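Local coordinates for Carboxylesterase/phospholipase family protein (Francisella tularensis subsp. tularensis, PDB 4F21), which probably hydrolyses carboxylic ester bonds as a serine hydrolase of the carboxylesterase/phospholipase family, at residues 142-147 and 166-171; 204-209 and 214-219. All coordinates share one frame; numbering follows the deposited sequence.

Contact 1 of 2, residues 142-147 and 166-171; sequences GGIIAT and YLPAWD
I144, on helix 144-150, meets P168 and Y166; this helix follows strand 134-139 and what is probably the nucleophile-elbow turn of the alpha/beta-hydrolase fold. The turn in front of it is closed by I145 N bonding to G142 O (2.9 Å). I144 does most of the work. Its CG1 lies beside the backbone N (chi1 -47°) while CG2 stands anti to it, and both branches reach P168 CG, with CD1 extending on to the tyrosine. CG2 lies 3.6 Å from P168 CG, whereas CD1, at the end of the longer branch, comes obliquely up to the Y166 ring, 3.9 Å from CE1. CD1 is also 4.0 Å from P168 CG, which puts that one ring carbon in contact with both branches. One turn on, T147 adds a looser touch, its CG2 4.5 Å from L167 CD1. No hydrogen bond crosses between 142-147 and 166-171; Y166 OH bonds to N82 OD1 and the P168 carbonyl to Y148 OH, both partners outside the two segments. Within 166-171 the proline covers one face of the tyrosine ring, P168 CD sitting 4.1 Å above the ring plane, over its centre.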
loop_
_atom_site.group_PDB
_atom_site.type_symbol
_atom_site.label_atom_id
_atom_site.label_comp_id
_atom_site.label_asym_id
_atom_site.label_seq_id
_atom_site.Cartn_x
_atom_site.Cartn_y
_atom_site.Cartn_z
ATOM N N GLY A 142 -6.456 2.625 -0.933
ATOM C CA GLY A 142 -5.186 3.198 -0.535
ATOM C C GLY A 142 -3.981 2.470 -1.088
ATOM O O GLY A 142 -2.938 3.085 -1.324
ATOM N N GLY A 143 -4.126 1.166 -1.307
ATOM C CA GLY A 143 -3.023 0.325 -1.745
ATOM C C GLY A 143 -2.339 0.778 -3.023
ATOM O O GLY A 143 -1.205 0.390 -3.304
ATOM N N ILE A 144 -3.039 1.600 -3.797
ATOM C CA ILE A 144 -2.504 2.151 -5.034
ATOM C C ILE A 144 -1.377 3.146 -4.753
ATOM O O ILE A 144 -0.345 3.145 -5.428
ATOM C CB ILE A 144 -3.610 2.874 -5.825
ATOM C CG1 ILE A 144 -4.867 2.003 -5.903
ATOM C CG2 ILE A 144 -3.114 3.257 -7.210
ATOM C CD1 ILE A 144 -6.138 2.771 -6.198
ATOM N N ILE A 145 -1.580 3.982 -3.738
ATOM C CA ILE A 145 -0.682 5.102 -3.461
ATOM C C ILE A 145 0.574 4.670 -2.699
ATOM O O ILE A 145 1.453 5.485 -2.418
ATOM C CB ILE A 145 -1.421 6.217 -2.683
ATOM C CG1 ILE A 145 -2.861 6.343 -3.179
ATOM C CG2 ILE A 145 -0.714 7.556 -2.834
ATOM C CD1 ILE A 145 -2.979 6.852 -4.602
ATOM N N ALA A 146 0.662 3.384 -2.373
ATOM C CA ALA A 146 1.829 2.864 -1.667
ATOM C C ALA A 146 2.831 2.254 -2.638
ATOM O O ALA A 146 4.036 2.504 -2.551
ATOM C CB ALA A 146 1.409 1.842 -0.628
ATOM N N THR A 147 2.317 1.448 -3.560
ATOM C CA THR A 147 3.150 0.784 -4.552
ATOM C C THR A 147 3.733 1.805 -5.520
ATOM O O THR A 147 4.949 2.013 -5.546
ATOM C CB THR A 147 2.356 -0.298 -5.317
ATOM O OG1 THR A 147 1.980 -1.342 -4.410
ATOM C CG2 THR A 147 3.191 -0.896 -6.427
ATOM N N TYR A 166 -5.838 -3.253 -6.673
ATOM C CA TYR A 166 -5.509 -3.410 -8.083
ATOM C C TYR A 166 -4.490 -2.359 -8.526
ATOM O O TYR A 166 -4.085 -1.509 -7.737
ATOM C CB TYR A 166 -6.777 -3.343 -8.945
ATOM C CG TYR A 166 -7.440 -1.979 -9.024
ATOM C CD1 TYR A 166 -7.616 -1.191 -7.893
ATOM C CD2 TYR A 166 -7.894 -1.484 -10.238
ATOM C CE1 TYR A 166 -8.220 0.050 -7.974
ATOM C CE2 TYR A 166 -8.498 -0.248 -10.327
ATOM C CZ TYR A 166 -8.660 0.516 -9.195
ATOM O OH TYR A 166 -9.262 1.751 -9.290
ATOM N N LEU A 167 -4.081 -2.420 -9.789
ATOM C CA LEU A 167 -3.064 -1.511 -10.304
ATOM C C LEU A 167 -3.600 -0.686 -11.473
ATOM O O LEU A 167 -3.430 -1.067 -12.630
ATOM C CB LEU A 167 -1.829 -2.303 -10.734
ATOM C CG LEU A 167 -0.462 -1.638 -10.577
ATOM C CD1 LEU A 167 -0.318 -1.035 -9.191
ATOM C CD2 LEU A 167 0.645 -2.646 -10.829
ATOM N N PRO A 168 -4.251 0.451 -11.172
ATOM C CA PRO A 168 -4.885 1.302 -12.184
ATOM C C PRO A 168 -3.886 2.224 -12.868
ATOM O O PRO A 168 -2.800 2.449 -12.335
ATOM C CB PRO A 168 -5.858 2.140 -11.357
ATOM C CG PRO A 168 -5.163 2.301 -10.063
ATOM C CD PRO A 168 -4.433 0.998 -9.816
ATOM N N ALA A 169 -4.265 2.748 -14.032
ATOM C CA ALA A 169 -3.435 3.688 -14.785
ATOM C C ALA A 169 -2.006 3.187 -14.969
ATOM O O ALA A 169 -1.056 3.967 -14.929
ATOM C CB ALA A 169 -3.440 5.059 -14.120
ATOM N N TRP A 170 -1.866 1.879 -15.166
ATOM C CA TRP A 170 -0.558 1.258 -15.335
ATOM C C TRP A 170 0.187 1.840 -16.534
ATOM O O TRP A 170 1.415 1.865 -16.553
ATOM C CB TRP A 170 -0.698 -0.264 -15.457
ATOM C CG TRP A 170 0.589 -0.985 -15.751
ATOM C CD1 TRP A 170 0.941 -1.584 -16.927
ATOM C CD2 TRP A 170 1.693 -1.179 -14.857
ATOM N NE1 TRP A 170 2.191 -2.140 -16.818
ATOM C CE2 TRP A 170 2.675 -1.904 -15.559
ATOM C CE3 TRP A 170 1.944 -0.810 -13.533
ATOM C CZ2 TRP A 170 3.888 -2.269 -14.981
ATOM C CZ3 TRP A 170 3.147 -1.175 -12.962
ATOM C CH2 TRP A 170 4.104 -1.896 -13.684
ATOM N N ASP A 171 -0.560 2.323 -17.521
ATOM C CA ASP A 171 0.037 2.952 -18.694
ATOM C C ASP A 171 0.671 4.308 -18.374
ATOM O O ASP A 171 1.706 4.662 -18.939
ATOM C CB ASP A 171 -0.994 3.095 -19.817
ATOM C CG ASP A 171 -1.093 1.852 -20.679
ATOM O OD1 ASP A 171 -0.698 0.767 -20.201
ATOM O OD2 ASP A 171 -1.563 1.959 -21.832
#

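Contact 2 of 2, residues 204-209 and 214-219; sequences DLSDKL and FANEYK
S206 holds OG opposite its own backbone N (chi1 176°), and N216 tucks CG between its N and carbonyl carbon (chi1 66°); these two choices bring the hydroxyl to the edge of the amide. S206 OG donates to N216 OD1 at 2.5 Å, in the carbonyl plane and on a lone pair. In return N216 ND2 gives a hydrogen to S206 O (3.0 Å), and that acceptor lies close to the amide plane, so both ends of the amide are engaged by one residue and its rotation is fixed. Helix 199-210 and strand 216-221 form the second half of a beta-alpha-beta crossover that begins with strand 186-191; the short segments run nearly antiparallel, at 162°, with axes 9.2 Å apart. Further along the strand, Y218 sets CD1 3.6 Å from S206 CB, while its ring meets H203. At the other end F214 N bonds to L209 O (2.8 Å), tying the chain after the helix back to its last turn; the same carbonyl oxygen sits at the edge of the F214 ring, and L209 CB packs 4.3 Å from F214 CB. On the helix side turned from the strand, K208 NZ makes a salt bridge to D204 OD2 (3.0 Å).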
loop_
_atom_site.group_PDB
_atom_site.type_symbol
_atom_site.label_atom_id
_atom_site.label_comp_id
_atom_site.label_asym_id
_atom_site.label_seq_id
_atom_site.Cartn_x
_atom_site.Cartn_y
_atom_site.Cartn_z
ATOM N N ASP A 204 -2.874 -9.283 -11.070
ATOM C CA ASP A 204 -2.450 -8.286 -12.047
ATOM C C ASP A 204 -1.383 -7.348 -11.474
ATOM O O ASP A 204 -0.376 -7.078 -12.126
ATOM C CB ASP A 204 -3.651 -7.485 -12.560
ATOM C CG ASP A 204 -3.284 -6.531 -13.682
ATOM O OD1 ASP A 204 -2.427 -6.892 -14.516
ATOM O OD2 ASP A 204 -3.853 -5.419 -13.728
ATOM N N LEU A 205 -1.609 -6.855 -10.258
ATOM C CA LEU A 205 -0.632 -6.001 -9.583
ATOM C C LEU A 205 0.677 -6.747 -9.337
ATOM O O LEU A 205 1.757 -6.248 -9.662
ATOM C CB LEU A 205 -1.200 -5.474 -8.259
ATOM C CG LEU A 205 -0.317 -4.619 -7.338
ATOM C CD1 LEU A 205 -1.140 -3.522 -6.686
ATOM C CD2 LEU A 205 0.352 -5.467 -6.263
ATOM N N SER A 206 0.576 -7.943 -8.762
ATOM C CA SER A 206 1.755 -8.744 -8.439
ATOM C C SER A 206 2.584 -9.096 -9.671
ATOM O O SER A 206 3.808 -8.983 -9.658
ATOM C CB SER A 206 1.351 -10.027 -7.711
ATOM O OG SER A 206 2.477 -10.855 -7.481
ATOM N N ASP A 207 1.906 -9.527 -10.729
ATOM C CA ASP A 207 2.571 -9.896 -11.971
ATOM C C ASP A 207 3.176 -8.678 -12.657
ATOM O O ASP A 207 4.312 -8.731 -13.131
ATOM C CB ASP A 207 1.604 -10.612 -12.919
ATOM C CG ASP A 207 1.459 -12.093 -12.602
ATOM O OD1 ASP A 207 2.308 -12.886 -13.064
ATOM O OD2 ASP A 207 0.496 -12.469 -11.902
ATOM N N LYS A 208 2.419 -7.584 -12.707
ATOM C CA LYS A 208 2.904 -6.357 -13.337
ATOM C C LYS A 208 4.030 -5.705 -12.539
ATOM O O LYS A 208 4.751 -4.857 -13.058
ATOM C CB LYS A 208 1.766 -5.363 -13.596
ATOM C CG LYS A 208 0.893 -5.731 -14.788
ATOM C CD LYS A 208 0.042 -4.560 -15.271
ATOM C CE LYS A 208 -0.920 -4.082 -14.197
ATOM N NZ LYS A 208 -2.010 -3.232 -14.761
ATOM N N LEU A 209 4.177 -6.101 -11.279
ATOM C CA LEU A 209 5.337 -5.696 -10.493
ATOM C C LEU A 209 6.497 -6.659 -10.727
ATOM O O LEU A 209 7.660 -6.260 -10.704
ATOM C CB LEU A 209 4.995 -5.631 -9.004
ATOM C CG LEU A 209 4.149 -4.441 -8.545
ATOM C CD1 LEU A 209 3.821 -4.565 -7.069
ATOM C CD2 LEU A 209 4.867 -3.131 -8.829
ATOM N N PHE A 214 10.283 -5.846 -9.864
ATOM C CA PHE A 214 10.028 -5.883 -8.430
ATOM C C PHE A 214 9.455 -7.237 -8.018
ATOM O O PHE A 214 8.272 -7.509 -8.226
ATOM C CB PHE A 214 9.049 -4.778 -8.027
ATOM C CG PHE A 214 9.538 -3.388 -8.311
ATOM C CD1 PHE A 214 10.106 -2.621 -7.307
ATOM C CD2 PHE A 214 9.414 -2.839 -9.578
ATOM C CE1 PHE A 214 10.549 -1.338 -7.564
ATOM C CE2 PHE A 214 9.856 -1.557 -9.840
ATOM C CZ PHE A 214 10.422 -0.806 -8.833
ATOM N N ALA A 215 10.294 -8.084 -7.434
ATOM C CA ALA A 215 9.841 -9.376 -6.938
ATOM C C ALA A 215 8.967 -9.185 -5.705
ATOM O O ALA A 215 9.191 -8.269 -4.912
ATOM C CB ALA A 215 11.027 -10.262 -6.616
ATOM N N ASN A 216 7.972 -10.053 -5.545
ATOM C CA ASN A 216 7.043 -9.947 -4.425
ATOM C C ASN A 216 6.436 -11.286 -4.032
ATOM O O ASN A 216 6.281 -12.177 -4.867
ATOM C CB ASN A 216 5.926 -8.950 -4.749
ATOM C CG ASN A 216 5.021 -9.425 -5.876
ATOM O OD1 ASN A 216 4.085 -10.194 -5.656
ATOM N ND2 ASN A 216 5.294 -8.960 -7.090
ATOM N N GLU A 217 6.102 -11.419 -2.751
ATOM C CA GLU A 217 5.365 -12.575 -2.259
ATOM C C GLU A 217 3.882 -12.354 -2.497
ATOM O O GLU A 217 3.315 -11.374 -2.019
ATOM C CB GLU A 217 5.600 -12.766 -0.760
ATOM C CG GLU A 217 6.939 -13.369 -0.378
ATOM C CD GLU A 217 7.148 -13.376 1.124
ATOM O OE1 GLU A 217 6.855 -12.343 1.766
ATOM O OE2 GLU A 217 7.591 -14.414 1.665
ATOM N N TYR A 218 3.252 -13.255 -3.241
ATOM C CA TYR A 218 1.813 -13.173 -3.443
ATOM C C TYR A 218 1.094 -14.136 -2.503
ATOM O O TYR A 218 1.256 -15.353 -2.602
ATOM C CB TYR A 218 1.435 -13.459 -4.899
ATOM C CG TYR A 218 -0.047 -13.322 -5.167
ATOM C CD1 TYR A 218 -0.589 -12.108 -5.562
ATOM C CD2 TYR A 218 -0.907 -14.404 -5.011
ATOM C CE1 TYR A 218 -1.941 -11.975 -5.798
ATOM C CE2 TYR A 218 -2.258 -14.281 -5.243
ATOM C CZ TYR A 218 -2.771 -13.066 -5.636
ATOM O OH TYR A 218 -4.120 -12.940 -5.871
ATOM N N LYS A 219 0.301 -13.584 -1.593
ATOM C CA LYS A 219 -0.400 -14.388 -0.603
ATOM C C LYS A 219 -1.908 -14.163 -0.663
ATOM O O LYS A 219 -2.419 -13.196 -0.098
ATOM C CB LYS A 219 0.126 -14.073 0.801
ATOM C CG LYS A 219 1.640 -14.076 0.896
ATOM C CD LYS A 219 2.115 -14.261 2.321
ATOM C CE LYS A 219 3.610 -14.529 2.358
ATOM N NZ LYS A 219 4.075 -14.912 3.717
#

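Contacts 1 and 2 follow one another along the chain, their centres about 12 Å apart, and helix 199-210 joins them: one side receives strand 216-221, another receives the residues of contact 1. Apolar side chains meet at the seam, with L167 CD1 3.6 Å from L205 CD1 and T147 CG2 3.7 Å from L209 CD2. K208 adds a weak hydrogen bond from NZ to L167 O, at 3.4 Å. Contact 1 includes Y166, whose side chain lies close to, without touching, a probable Ser-His-Asp triad of S140, H226 and D194. Strand 216-221 of contact 2 is followed by the loop with H226, and its neighbour, strand 186-191, by the one with D194.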